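Long-range contacts in alpha-2,3-sialyltransferase (Campylobacter jejuni, PDB 2P2V), which probably transfers sialic acid from CMP-sialic acid to an acceptor sugar in alpha-2,3 linkage, this chain being the N-terminal glycosyltransferase part of a longer membrane protein: residues N224-L228 with F238-I242; V152-A156 with A213-L217; N33-L39 with A227-D231; M19-A25 with Y163-C169; F73-Y77 with F117-K121. All coordinates share one frame; numbering follows the deposited sequence.

In the fold
From the N terminus, contact 4 opens at 19-25 and contact 3 at 33-39. Contact 5 then opens and closes (73-77 with 117-121), nested inside both, tying a helix to the turn before an edge strand. Contact 2 opens at 152-156, contact 4 closes at 163-169 and contact 2 at 213-217, inside the loop of contact 3, so contact 4 crosses both contact 2 and contact 3. Contact 1 opens on strand 224-227, contact 3 closes on 227-231, sharing Ala227 and Leu228, and contact 1 closes last at 238-242. Contacts 1 and 4 touch each other, and each touches contacts 2 and 3, which do not meet; contact 5 stands apart, about 24 Å from contact 4 between centres.

Contact 1: N224-L228 with F238-I242; sequences NIYAL and FPLSI
The Tyr226 ring overlaps Pro239, the two side chains crossing at about a right angle, with CD1 of Tyr226 3.8 Å from CG of Pro239. CG of Tyr226 is anti to the carbonyl carbon (chi1 -63°), which leaves the edge of the ring beside the carbonyl of Pro239: the oxygen O of Pro239 lies near the ring plane, 3.5 Å from CD1 of Tyr226. The same oxygen accepts a hydrogen bond from N of Ala227 at 2.8 Å, the donor coming from above the carbonyl plane, and also touches CA of Tyr226 in a CA-H...O contact. Ala227 also accepts: its O takes N of Ser241, two residues beyond Pro239, at 2.9 Å, in the carbonyl plane and almost straight (174° at the hydrogen).

These two bonds form a single bridge between Ala227 and Leu240. Strand 224-227 is the outermost one of the parallel Rossmann-type sheet within this chain, and its other side is bonded to strand 165-169. Residues 239-242 have the backbone angles of a polyproline II stretch, so the bridged segment borders the sheet without becoming another strand; the two chain directions differ by 62°.

Ile225 and Phe238 lie side by side and point the same way, CG2 of Ile225 meeting CD2 of Phe238 at 4.0 Å, and the Phe238 ring reaches on to Leu214 of helix 207-221. CB of Ala227 meets CD2 of Leu240 at 3.8 Å, and CB of Ser241 lies 4.0 Å from CB of Tyr226.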
# COMPACT_ATOMS: atom_id res chain seq x y z
N ASN A 224 16.76 26.99 -20.73
CA ASN A 224 17.16 28.38 -20.68
C ASN A 224 16.26 29.14 -19.76
O ASN A 224 15.07 28.90 -19.76
CB ASN A 224 17.13 28.95 -22.12
CG ASN A 224 18.30 28.41 -22.96
OD1 ASN A 224 18.11 27.69 -23.96
ND2 ASN A 224 19.51 28.68 -22.49
N ILE A 225 16.84 30.02 -18.96
CA ILE A 225 16.13 30.83 -18.02
C ILE A 225 16.42 32.31 -18.24
O ILE A 225 17.56 32.78 -18.06
CB ILE A 225 16.44 30.44 -16.53
CG1 ILE A 225 16.31 28.91 -16.31
CG2 ILE A 225 15.60 31.29 -15.61
CD1 ILE A 225 16.74 28.39 -14.92
N TYR A 226 15.36 33.05 -18.58
CA TYR A 226 15.43 34.49 -18.75
C TYR A 226 14.65 35.27 -17.73
O TYR A 226 13.71 34.75 -17.12
CB TYR A 226 14.85 34.81 -20.12
CG TYR A 226 15.67 34.19 -21.22
CD1 TYR A 226 16.91 34.76 -21.60
CD2 TYR A 226 15.26 33.04 -21.85
CE1 TYR A 226 17.69 34.19 -22.60
CE2 TYR A 226 16.02 32.46 -22.85
CZ TYR A 226 17.23 33.04 -23.22
OH TYR A 226 17.98 32.44 -24.22
N ALA A 227 15.04 36.54 -17.56
CA ALA A 227 14.25 37.52 -16.83
C ALA A 227 13.34 38.33 -17.76
O ALA A 227 13.61 38.42 -18.97
CB ALA A 227 15.16 38.45 -16.03
N LEU A 228 12.29 38.94 -17.20
CA LEU A 228 11.37 39.80 -17.97
C LEU A 228 11.29 41.23 -17.40
O LEU A 228 10.75 42.13 -18.06
CB LEU A 228 9.95 39.17 -17.97
CG LEU A 228 9.66 37.85 -18.66
CD1 LEU A 228 8.21 37.42 -18.33
CD2 LEU A 228 9.83 37.93 -20.18
N PHE A 238 20.13 36.52 -14.08
CA PHE A 238 19.71 35.89 -15.32
C PHE A 238 19.55 36.96 -16.36
O PHE A 238 19.14 38.09 -16.01
CB PHE A 238 18.40 35.11 -15.09
CG PHE A 238 18.58 34.03 -14.08
CD1 PHE A 238 18.39 34.30 -12.72
CD2 PHE A 238 19.08 32.80 -14.46
CE1 PHE A 238 18.64 33.31 -11.79
CE2 PHE A 238 19.31 31.81 -13.52
CZ PHE A 238 19.11 32.10 -12.18
N PRO A 239 19.88 36.63 -17.63
CA PRO A 239 19.73 37.57 -18.74
C PRO A 239 18.28 37.95 -18.96
O PRO A 239 17.40 37.05 -19.02
CB PRO A 239 20.20 36.75 -19.95
CG PRO A 239 20.06 35.31 -19.52
CD PRO A 239 20.44 35.34 -18.08
N LEU A 240 18.02 39.25 -19.12
CA LEU A 240 16.75 39.68 -19.70
C LEU A 240 16.55 39.04 -21.05
O LEU A 240 17.48 38.94 -21.89
CB LEU A 240 16.64 41.21 -19.82
CG LEU A 240 16.66 42.07 -18.57
CD1 LEU A 240 16.78 43.54 -19.01
CD2 LEU A 240 15.41 41.85 -17.67
N SER A 241 15.33 38.59 -21.27
CA SER A 241 14.87 38.11 -22.55
C SER A 241 14.98 39.26 -23.58
O SER A 241 14.77 40.45 -23.24
CB SER A 241 13.39 37.72 -22.39
OG SER A 241 13.04 36.82 -23.40
N ILE A 242 15.25 38.92 -24.82
CA ILE A 242 15.36 39.95 -25.89
C ILE A 242 14.05 40.69 -26.17
O ILE A 242 12.98 40.07 -26.23
CB ILE A 242 15.95 39.36 -27.17
CG1 ILE A 242 17.46 39.13 -26.99
CG2 ILE A 242 15.71 40.32 -28.39
CD1 ILE A 242 18.11 38.27 -28.12

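Contact 2: V152-A156 with A213-L217; sequences VYMCA and ALKLL
Val152 meets the second helix with both of its methyl groups: CG1 lies 3.8 Å from CB of Ala213, and CG2 lies 4.0 Å from CG of Leu214. This forked approach follows from the torsion about CA-CB (chi1 -175°), which turns CG1 away from the residue's own nitrogen. One turn further along, SG of Cys155 rests on CD2 of Leu214 at 3.6 Å, so that Leu214 lies between Val152 and Cys155. Leu217 brings its CD1 against the first helix, 3.9 Å from N of Ala156, 4.1 Å from CB of Cys155 and 4.2 Å from CB of Ala156. All six residues are buried, and the interface is wholly apolar.

The axes stay 10.3 Å apart, and the branched side chains of Val152, Leu214 and Leu217 span the distance; the segments run nearly parallel, their directions 11° apart. Phe133 and Tyr136 of helix 131-144 pack beside the pair, Phe133 against Ala156 and Leu217 and Tyr136 against Ala213. On the sheet side Cys155 is backed by Ile24, Ile166 and Leu168. The side chain of Val152 is about 6 Å from the bound CMP-sialic acid analogue.

Helix 150-161 leads into strand 165-169, and helix 207-221 into its parallel neighbour 224-227; two such helices packed alongside each other on one face of a parallel sheet are characteristic of the Rossmann-type alpha/beta fold.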
# COMPACT_ATOMS: atom_id res chain seq x y z
N VAL A 152 11.19 28.98 -7.66
CA VAL A 152 12.10 27.89 -7.96
C VAL A 152 11.37 26.57 -8.08
O VAL A 152 11.60 25.84 -8.99
CB VAL A 152 13.26 27.77 -6.93
CG1 VAL A 152 14.31 26.70 -7.28
CG2 VAL A 152 13.97 29.11 -6.76
N TYR A 153 10.44 26.27 -7.16
CA TYR A 153 9.70 25.01 -7.24
C TYR A 153 8.95 24.90 -8.56
O TYR A 153 8.99 23.85 -9.20
CB TYR A 153 8.69 24.96 -6.03
CG TYR A 153 8.03 23.63 -5.85
CD1 TYR A 153 8.52 22.72 -4.92
CD2 TYR A 153 6.90 23.28 -6.59
CE1 TYR A 153 7.91 21.49 -4.79
CE2 TYR A 153 6.30 22.05 -6.47
CZ TYR A 153 6.79 21.19 -5.54
OH TYR A 153 6.20 19.97 -5.38
N MET A 154 8.28 25.99 -8.95
CA MET A 154 7.54 26.02 -10.20
C MET A 154 8.47 25.79 -11.40
O MET A 154 8.05 25.14 -12.40
CB MET A 154 6.81 27.37 -10.38
CG MET A 154 5.56 27.50 -9.44
SD MET A 154 4.58 28.94 -9.87
CE MET A 154 5.67 30.17 -9.29
N CYS A 155 9.69 26.31 -11.31
CA CYS A 155 10.70 26.03 -12.41
C CYS A 155 11.02 24.54 -12.53
O CYS A 155 11.06 23.98 -13.63
CB CYS A 155 12.00 26.80 -12.15
SG CYS A 155 11.83 28.58 -12.39
N ALA A 156 11.24 23.90 -11.39
CA ALA A 156 11.50 22.46 -11.33
C ALA A 156 10.33 21.71 -11.91
O ALA A 156 10.48 20.78 -12.73
CB ALA A 156 11.85 22.02 -9.79
N ALA A 213 20.04 26.90 -6.86
CA ALA A 213 19.11 25.86 -7.30
C ALA A 213 18.68 26.09 -8.73
O ALA A 213 18.58 25.15 -9.51
CB ALA A 213 17.89 25.82 -6.38
N LEU A 214 18.38 27.35 -9.06
CA LEU A 214 17.99 27.68 -10.46
C LEU A 214 19.13 27.43 -11.46
O LEU A 214 18.90 26.91 -12.56
CB LEU A 214 17.59 29.15 -10.56
CG LEU A 214 16.18 29.55 -10.07
CD1 LEU A 214 16.05 31.09 -9.98
CD2 LEU A 214 15.08 28.97 -10.98
N LYS A 215 20.34 27.79 -11.08
CA LYS A 215 21.52 27.53 -11.94
C LYS A 215 21.75 26.03 -12.10
O LYS A 215 22.09 25.54 -13.18
CB LYS A 215 22.76 28.24 -11.37
CG LYS A 215 22.71 29.78 -11.54
CD LYS A 215 24.09 30.42 -11.30
CE LYS A 215 24.37 30.67 -9.79
NZ LYS A 215 25.24 31.91 -9.53
N LEU A 216 21.53 25.28 -11.02
CA LEU A 216 21.60 23.81 -11.10
C LEU A 216 20.57 23.19 -12.02
O LEU A 216 20.91 22.26 -12.76
CB LEU A 216 21.58 23.15 -9.72
CG LEU A 216 21.83 21.63 -9.69
CD1 LEU A 216 23.27 21.30 -10.24
CD2 LEU A 216 21.65 21.02 -8.29
N LEU A 217 19.31 23.64 -11.94
CA LEU A 217 18.28 23.14 -12.84
C LEU A 217 18.72 23.36 -14.28
O LEU A 217 18.57 22.48 -15.12
CB LEU A 217 16.95 23.89 -12.59
CG LEU A 217 16.20 23.39 -11.33
CD1 LEU A 217 15.07 24.40 -11.00
CD2 LEU A 217 15.67 21.98 -11.58

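Contact 3: N33-L39 with A227-D231; sequences NINYKRL and ALCDD
Arg38 grips the carboxylate of Asp230 side-on: NE reaches OD1 at 2.9 Å and NH1 reaches OD2 at 2.7 Å. Both oxygens lie close to the guanidinium plane, yet the two flat groups are turned 40° against each other, so NE meets OD1 on its syn side whereas NH1 comes to OD2 from above the carboxylate plane. The Arg38 chain is extended from CG to NE, and the remaining nitrogen, NH2, bonds Ser241 O.

Beside this salt bridge, the amide of Asn35 is inclined 35° to the same carboxylate, its ND2 giving a weak bond to each oxygen. A chi1 of -173° swings this amide away from the residue's own N, and OD1 on its other branch receives Lys37 NZ at 3.0 Å. Asn35 also binds through its main chain, N donating to O of Leu228 at 3.0 Å.

Segment 33-39 follows strand 21-25 and makes a short 3-10 turn at 36-38, while segment 227-231 continues from the outermost strand 224-227, so the contact joins two connecting loops of the Rossmann-type sheet. Its apolar half faces that sheet. Leu39 and Leu228 cross at about a right angle, CD2 of Leu39 touching CD1 of Leu228 at 3.6 Å, and both residues pack on Ile23. SG of Cys229 lies 4.0 Å from CG1 of Ile34, and both residues pack on Cys169 of strand 165-169. Between the two backbones a water donates to O of Asn33 at 2.8 Å and accepts from N of Asp230 at 3.2 Å.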
# COMPACT_ATOMS: atom_id res chain seq x y z
N ASN A 33 6.04 45.43 -13.14
CA ASN A 33 7.03 46.03 -14.04
C ASN A 33 7.59 45.03 -15.06
O ASN A 33 8.79 45.04 -15.35
CB ASN A 33 8.20 46.63 -13.23
CG ASN A 33 7.74 47.56 -12.10
OD1 ASN A 33 6.86 48.42 -12.28
ND2 ASN A 33 8.38 47.42 -10.93
N ILE A 34 6.72 44.17 -15.60
CA ILE A 34 7.09 43.27 -16.69
C ILE A 34 7.31 44.07 -17.97
O ILE A 34 6.53 44.98 -18.26
CB ILE A 34 5.98 42.23 -16.96
CG1 ILE A 34 5.85 41.24 -15.78
CG2 ILE A 34 6.26 41.42 -18.19
CD1 ILE A 34 4.44 40.56 -15.72
N ASN A 35 8.35 43.72 -18.73
CA ASN A 35 8.55 44.34 -20.03
C ASN A 35 7.87 43.46 -21.05
O ASN A 35 8.44 42.47 -21.49
CB ASN A 35 10.05 44.47 -20.35
CG ASN A 35 10.29 45.26 -21.64
OD1 ASN A 35 9.49 45.21 -22.57
ND2 ASN A 35 11.42 45.96 -21.70
N TYR A 36 6.64 43.80 -21.42
CA TYR A 36 5.86 42.88 -22.24
C TYR A 36 6.44 42.68 -23.61
O TYR A 36 6.12 41.71 -24.30
CB TYR A 36 4.42 43.32 -22.33
CG TYR A 36 3.72 43.25 -20.98
CD1 TYR A 36 3.21 42.03 -20.49
CD2 TYR A 36 3.57 44.37 -20.20
CE1 TYR A 36 2.55 41.96 -19.21
CE2 TYR A 36 2.92 44.31 -18.92
CZ TYR A 36 2.42 43.10 -18.45
OH TYR A 36 1.79 43.03 -17.20
N LYS A 37 7.33 43.58 -24.02
CA LYS A 37 7.98 43.43 -25.33
C LYS A 37 8.89 42.18 -25.45
O LYS A 37 9.14 41.67 -26.55
CB LYS A 37 8.73 44.73 -25.68
CG LYS A 37 7.87 45.99 -25.46
CD LYS A 37 8.63 47.28 -25.83
CE LYS A 37 9.42 47.84 -24.64
NZ LYS A 37 8.58 47.93 -23.39
N ARG A 38 9.37 41.71 -24.28
CA ARG A 38 10.27 40.56 -24.12
C ARG A 38 9.57 39.18 -24.00
O ARG A 38 10.25 38.15 -24.04
CB ARG A 38 11.08 40.76 -22.84
CG ARG A 38 11.85 42.11 -22.73
CD ARG A 38 12.84 42.09 -21.57
NE ARG A 38 13.40 43.42 -21.28
CZ ARG A 38 14.36 43.98 -22.02
NH1 ARG A 38 14.83 45.19 -21.71
NH2 ARG A 38 14.86 43.33 -23.07
N LEU A 39 8.25 39.14 -23.84
CA LEU A 39 7.53 37.85 -23.83
C LEU A 39 7.67 37.18 -25.18
O LEU A 39 7.67 37.88 -26.22
CB LEU A 39 6.05 38.04 -23.48
CG LEU A 39 5.71 38.42 -22.03
CD1 LEU A 39 4.23 38.83 -21.87
CD2 LEU A 39 6.02 37.26 -21.12
N ALA A 227 15.04 36.54 -17.56
CA ALA A 227 14.25 37.52 -16.83
C ALA A 227 13.34 38.33 -17.76
O ALA A 227 13.61 38.42 -18.97
CB ALA A 227 15.16 38.45 -16.03
N LEU A 228 12.29 38.94 -17.20
CA LEU A 228 11.37 39.80 -17.97
C LEU A 228 11.29 41.23 -17.40
O LEU A 228 10.75 42.13 -18.06
CB LEU A 228 9.95 39.17 -17.97
CG LEU A 228 9.66 37.85 -18.66
CD1 LEU A 228 8.21 37.42 -18.33
CD2 LEU A 228 9.83 37.93 -20.18
N CYS A 229 11.78 41.44 -16.18
CA CYS A 229 11.62 42.71 -15.48
C CYS A 229 12.95 43.47 -15.44
O CYS A 229 13.89 43.06 -14.78
CB CYS A 229 11.06 42.47 -14.08
SG CYS A 229 9.56 41.38 -14.17
N ASP A 230 13.03 44.56 -16.21
CA ASP A 230 14.27 45.33 -16.38
C ASP A 230 14.91 45.85 -15.11
O ASP A 230 16.14 45.83 -14.97
CB ASP A 230 14.02 46.52 -17.32
CG ASP A 230 13.67 46.08 -18.73
OD1 ASP A 230 13.08 45.00 -18.90
OD2 ASP A 230 14.00 46.82 -19.69
N ASP A 231 14.07 46.31 -14.20
CA ASP A 231 14.54 46.98 -12.98
C ASP A 231 14.60 46.08 -11.74
O ASP A 231 14.69 46.58 -10.61
CB ASP A 231 13.68 48.22 -12.70
CG ASP A 231 13.81 49.28 -13.80
OD1 ASP A 231 14.97 49.59 -14.18
OD2 ASP A 231 12.76 49.79 -14.27
O HOH W 1 10.62 46.54 -16.84

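Contact 4: M19-A25 with Y163-C169; sequences MQNIIIA and YKTIYLC. With EDO (1,2-ethanediol), chain H.
The carbonyl oxygen O of Gln20 takes two successive backbone donors, N of Lys164 at 2.8 Å and N of Thr165 at 3.1 Å, the first in the carbonyl plane on a lone pair and the second tilted from it. Beyond this doubled start the strands settle into regular parallel pairing, in which Ile22 and Ile24 each donate and accept across to Thr165, Tyr167 and Cys169.

The ring of Tyr163 lies across Ile22 in a CH-pi contact, with CB of Ile22 3.9 Å from the ring centroid; the hydroxyl of Tyr163 bonds Asp44 OD2. Ile22 has its CG2 between the backbone nitrogen and carbonyl carbon, where it meets CG1 of Ile166 at 3.7 Å. On the face carrying Asn21, Ile23 and Tyr167, CD1 of Ile23 packs on CD2 of Tyr167 at 3.5 Å. Waters join OD1 of Asn21 to Thr165 OG1 and to Tyr167 OH, while Asn21 ND2 goes to Glu42 O. A 1,2-ethanediol, probably from the crystallisation liquor, is held by Gln20 through N to its O2 at 2.9 Å and through OE1.

The pair lies inside the parallel Rossmann-type sheet, one strand in from its 224-227 edge: strand 44-48 continues the sheet beyond 21-25, strand 224-227 beyond 165-169, and helix 150-161 covers the face of Ile22, Ile24 and Leu168, with Met154 on Ile24 and Ala158 on Ile22.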
# COMPACT_ATOMS: atom_id res chain seq x y z
N MET A 19 5.53 23.74 -28.38
CA MET A 19 5.40 24.89 -27.52
C MET A 19 5.99 24.50 -26.15
O MET A 19 5.36 23.79 -25.37
CB MET A 19 3.92 25.31 -27.42
CG MET A 19 3.70 26.80 -27.14
SD MET A 19 4.45 27.38 -25.60
CE MET A 19 3.28 26.56 -24.46
N GLN A 20 7.21 24.95 -25.90
CA GLN A 20 7.93 24.58 -24.68
C GLN A 20 8.31 25.79 -23.85
O GLN A 20 9.28 25.77 -23.09
CB GLN A 20 9.17 23.74 -25.06
CG GLN A 20 8.85 22.44 -25.80
CD GLN A 20 10.09 21.85 -26.51
OE1 GLN A 20 10.85 22.58 -27.14
NE2 GLN A 20 10.28 20.53 -26.39
N ASN A 21 7.53 26.87 -23.97
CA ASN A 21 7.81 28.11 -23.30
C ASN A 21 6.91 28.28 -22.09
O ASN A 21 5.71 28.11 -22.20
CB ASN A 21 7.51 29.34 -24.19
CG ASN A 21 8.45 29.45 -25.41
OD1 ASN A 21 9.64 29.09 -25.33
ND2 ASN A 21 7.92 29.96 -26.53
N ILE A 22 7.49 28.71 -21.00
CA ILE A 22 6.67 28.87 -19.79
C ILE A 22 7.04 30.18 -19.14
O ILE A 22 8.21 30.51 -19.04
CB ILE A 22 6.84 27.59 -18.87
CG1 ILE A 22 5.89 27.67 -17.64
CG2 ILE A 22 8.27 27.42 -18.39
CD1 ILE A 22 4.44 27.55 -18.00
N ILE A 23 6.03 30.94 -18.70
CA ILE A 23 6.25 32.12 -17.91
C ILE A 23 5.88 31.69 -16.50
O ILE A 23 4.80 31.09 -16.32
CB ILE A 23 5.32 33.28 -18.32
CG1 ILE A 23 5.30 33.47 -19.86
CG2 ILE A 23 5.64 34.55 -17.55
CD1 ILE A 23 6.70 33.54 -20.50
N ILE A 24 6.76 32.01 -15.56
CA ILE A 24 6.66 31.62 -14.18
C ILE A 24 6.72 32.90 -13.37
O ILE A 24 7.73 33.62 -13.38
CB ILE A 24 7.78 30.62 -13.80
CG1 ILE A 24 7.62 29.32 -14.62
CG2 ILE A 24 7.76 30.39 -12.27
CD1 ILE A 24 8.67 28.25 -14.36
N ALA A 25 5.61 33.21 -12.69
CA ALA A 25 5.52 34.45 -11.95
C ALA A 25 5.45 34.27 -10.45
O ALA A 25 4.59 33.53 -9.93
CB ALA A 25 4.38 35.26 -12.44
N TYR A 163 8.95 21.60 -20.26
CA TYR A 163 9.20 22.93 -20.80
C TYR A 163 10.70 23.18 -20.90
O TYR A 163 11.51 22.69 -20.07
CB TYR A 163 8.54 24.01 -19.97
CG TYR A 163 7.02 24.01 -19.98
CD1 TYR A 163 6.30 23.43 -18.93
CD2 TYR A 163 6.30 24.63 -21.01
CE1 TYR A 163 4.97 23.45 -18.90
CE2 TYR A 163 4.93 24.66 -21.00
CZ TYR A 163 4.26 24.08 -19.91
OH TYR A 163 2.90 24.10 -19.86
N LYS A 164 11.08 23.97 -21.91
CA LYS A 164 12.50 24.16 -22.26
C LYS A 164 13.03 25.56 -22.08
O LYS A 164 14.25 25.75 -21.88
CB LYS A 164 12.75 23.64 -23.68
CG LYS A 164 12.55 22.15 -23.84
CD LYS A 164 13.38 21.34 -22.83
CE LYS A 164 13.21 19.86 -23.07
NZ LYS A 164 13.71 19.08 -21.88
N THR A 165 12.14 26.55 -22.12
CA THR A 165 12.52 27.92 -21.87
C THR A 165 11.63 28.61 -20.84
O THR A 165 10.45 28.81 -21.08
CB THR A 165 12.51 28.78 -23.17
OG1 THR A 165 13.18 28.06 -24.21
CG2 THR A 165 13.26 30.06 -22.90
N ILE A 166 12.24 29.05 -19.75
CA ILE A 166 11.52 29.71 -18.65
C ILE A 166 11.74 31.22 -18.65
O ILE A 166 12.89 31.65 -18.70
CB ILE A 166 12.02 29.13 -17.30
CG1 ILE A 166 11.76 27.64 -17.23
CG2 ILE A 166 11.44 29.92 -16.13
CD1 ILE A 166 12.59 26.95 -16.23
N TYR A 167 10.67 32.01 -18.53
CA TYR A 167 10.79 33.44 -18.36
C TYR A 167 10.26 33.80 -17.03
O TYR A 167 9.07 33.53 -16.76
CB TYR A 167 9.95 34.17 -19.38
CG TYR A 167 10.37 33.82 -20.78
CD1 TYR A 167 11.22 34.67 -21.51
CD2 TYR A 167 9.96 32.64 -21.36
CE1 TYR A 167 11.63 34.32 -22.81
CE2 TYR A 167 10.34 32.28 -22.67
CZ TYR A 167 11.17 33.15 -23.37
OH TYR A 167 11.56 32.78 -24.66
N LEU A 168 11.10 34.42 -16.23
CA LEU A 168 10.72 34.71 -14.85
C LEU A 168 10.33 36.11 -14.59
O LEU A 168 10.94 37.05 -15.12
CB LEU A 168 11.88 34.38 -13.92
CG LEU A 168 12.38 32.94 -13.98
CD1 LEU A 168 13.72 32.91 -13.23
CD2 LEU A 168 11.38 31.95 -13.39
N CYS A 169 9.36 36.29 -13.70
CA CYS A 169 8.98 37.60 -13.28
C CYS A 169 8.39 37.51 -11.88
O CYS A 169 8.04 36.41 -11.42
CB CYS A 169 7.98 38.26 -14.24
SG CYS A 169 6.41 37.38 -14.48
C1 EDO H . 10.74 25.62 -28.76
O1 EDO H . 11.52 25.05 -27.69
C2 EDO H . 9.27 25.23 -28.64
O2 EDO H . 8.51 26.34 -28.13
O HOH W 2 11.41 26.76 -25.65
O HOH W 3 11.36 30.88 -26.26

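Contact 5: F73-Y77 with F117-K121; sequences FLQQY and FPDAK. With EDO (1,2-ethanediol), chain L.
The carboxylate of Asp119 is gripped at both oxygens: OD1 receives the hydroxyl of Tyr77, with OH of Tyr77 modelled at a very short, doubtful 2.4 Å from OD1 of Asp119, while OD2 forms a salt bridge with Lys81. The oxygen OD1 lies at the edge of the tyrosine ring, near its plane, and the carboxylate is turned 65° to that ring.

Next to this bond the rings of Phe73, Phe117 and Tyr77 form an aromatic cluster of two edge-to-face pairs. Phe73 presents its edge to Phe117, with CD2 over the ring centre and the planes at 74°; the centroids are 4.8 Å apart. Phe117 in turn points its own edge at the face of Tyr77, CD1 of Phe117 lying 3.6 Å from CG of Tyr77. Phe73 and Tyr77, one helical turn apart, both have chi1 near 180° (-164° for Phe73), which directs both rings toward Phe117. CB of Ala120 meets CZ of Phe73 at 3.7 Å, and the type I turn from Phe117 to Ala120 places Asp119 and Ala120 beside the cluster.

Gln76 of the same helix belongs to the nucleotide-sugar pocket. Phe113 of helix 107-116 meets the rings of Phe73 and Phe117, strand 90-96 backs Phe73, helix 268-283 packs on Leu74, and Tyr143 of the second subunit covers Tyr77 and Phe117.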
# COMPACT_ATOMS: atom_id res chain seq x y z
N PHE A 73 -3.68 24.92 1.77
CA PHE A 73 -4.29 24.34 0.52
C PHE A 73 -5.79 24.30 0.54
O PHE A 73 -6.46 24.52 -0.46
CB PHE A 73 -3.72 22.94 0.22
CG PHE A 73 -4.00 22.49 -1.18
CD1 PHE A 73 -3.18 22.95 -2.24
CD2 PHE A 73 -5.09 21.70 -1.46
CE1 PHE A 73 -3.46 22.57 -3.54
CE2 PHE A 73 -5.39 21.31 -2.81
CZ PHE A 73 -4.54 21.78 -3.83
N LEU A 74 -6.36 23.93 1.71
CA LEU A 74 -7.82 23.86 1.78
C LEU A 74 -8.48 25.16 1.33
O LEU A 74 -9.42 25.13 0.55
CB LEU A 74 -8.26 23.53 3.24
CG LEU A 74 -9.78 23.37 3.47
CD1 LEU A 74 -10.26 22.00 3.13
CD2 LEU A 74 -9.99 23.58 5.00
N GLN A 75 -8.03 26.30 1.90
CA GLN A 75 -8.60 27.59 1.52
C GLN A 75 -8.24 27.96 0.05
O GLN A 75 -9.09 28.45 -0.71
CB GLN A 75 -8.11 28.68 2.47
CG GLN A 75 -8.61 28.43 3.92
CD GLN A 75 -7.71 27.53 4.77
OE1 GLN A 75 -6.83 26.82 4.27
NE2 GLN A 75 -7.95 27.56 6.11
N GLN A 76 -7.02 27.66 -0.37
CA GLN A 76 -6.62 28.09 -1.72
C GLN A 76 -7.37 27.29 -2.78
O GLN A 76 -7.68 27.80 -3.89
CB GLN A 76 -5.13 27.88 -1.93
CG GLN A 76 -4.17 28.72 -1.14
CD GLN A 76 -4.16 30.18 -1.52
OE1 GLN A 76 -5.15 30.74 -1.99
NE2 GLN A 76 -2.99 30.79 -1.36
N TYR A 77 -7.58 26.00 -2.51
CA TYR A 77 -8.35 25.14 -3.46
C TYR A 77 -9.75 25.72 -3.69
O TYR A 77 -10.21 25.88 -4.78
CB TYR A 77 -8.44 23.72 -2.90
CG TYR A 77 -9.14 22.73 -3.81
CD1 TYR A 77 -8.46 22.13 -4.87
CD2 TYR A 77 -10.48 22.42 -3.63
CE1 TYR A 77 -9.11 21.22 -5.72
CE2 TYR A 77 -11.15 21.49 -4.48
CZ TYR A 77 -10.44 20.89 -5.48
OH TYR A 77 -11.14 20.00 -6.25
N PHE A 117 -9.14 16.34 -2.57
CA PHE A 117 -8.90 17.23 -3.70
C PHE A 117 -8.64 16.34 -4.92
O PHE A 117 -7.50 16.33 -5.35
CB PHE A 117 -7.69 18.09 -3.39
CG PHE A 117 -7.76 18.80 -1.98
CD1 PHE A 117 -8.76 19.77 -1.75
CD2 PHE A 117 -6.88 18.49 -1.03
CE1 PHE A 117 -8.85 20.38 -0.46
CE2 PHE A 117 -6.92 19.10 0.26
CZ PHE A 117 -7.92 20.04 0.48
N PRO A 118 -9.66 15.60 -5.43
CA PRO A 118 -9.45 14.53 -6.41
C PRO A 118 -8.87 14.98 -7.73
O PRO A 118 -8.23 14.18 -8.42
CB PRO A 118 -10.84 13.91 -6.56
CG PRO A 118 -11.79 14.96 -6.10
CD PRO A 118 -11.08 15.70 -5.04
N ASP A 119 -9.09 16.24 -8.08
CA ASP A 119 -8.58 16.83 -9.33
C ASP A 119 -7.37 17.71 -9.16
O ASP A 119 -6.91 18.33 -10.13
CB ASP A 119 -9.70 17.57 -10.05
CG ASP A 119 -10.27 18.74 -9.28
OD1 ASP A 119 -9.93 18.93 -8.08
OD2 ASP A 119 -11.07 19.45 -9.90
N ALA A 120 -6.83 17.81 -7.92
CA ALA A 120 -5.54 18.47 -7.73
C ALA A 120 -4.38 17.49 -7.97
O ALA A 120 -4.61 16.29 -8.20
CB ALA A 120 -5.43 19.15 -6.35
N LYS A 121 -3.15 17.98 -7.89
CA LYS A 121 -1.96 17.13 -8.07
C LYS A 121 -0.89 17.39 -7.05
O LYS A 121 -0.55 18.54 -6.84
CB LYS A 121 -1.37 17.49 -9.45
CG LYS A 121 -0.07 16.72 -9.82
CD LYS A 121 -0.34 15.21 -10.05
CE LYS A 121 0.97 14.48 -10.16
NZ LYS A 121 0.72 13.10 -10.73
C1 EDO L . -4.52 11.41 -9.71
O1 EDO L . -4.99 10.79 -8.50
C2 EDO L . -3.07 11.04 -9.98
O2 EDO L . -2.39 12.10 -10.67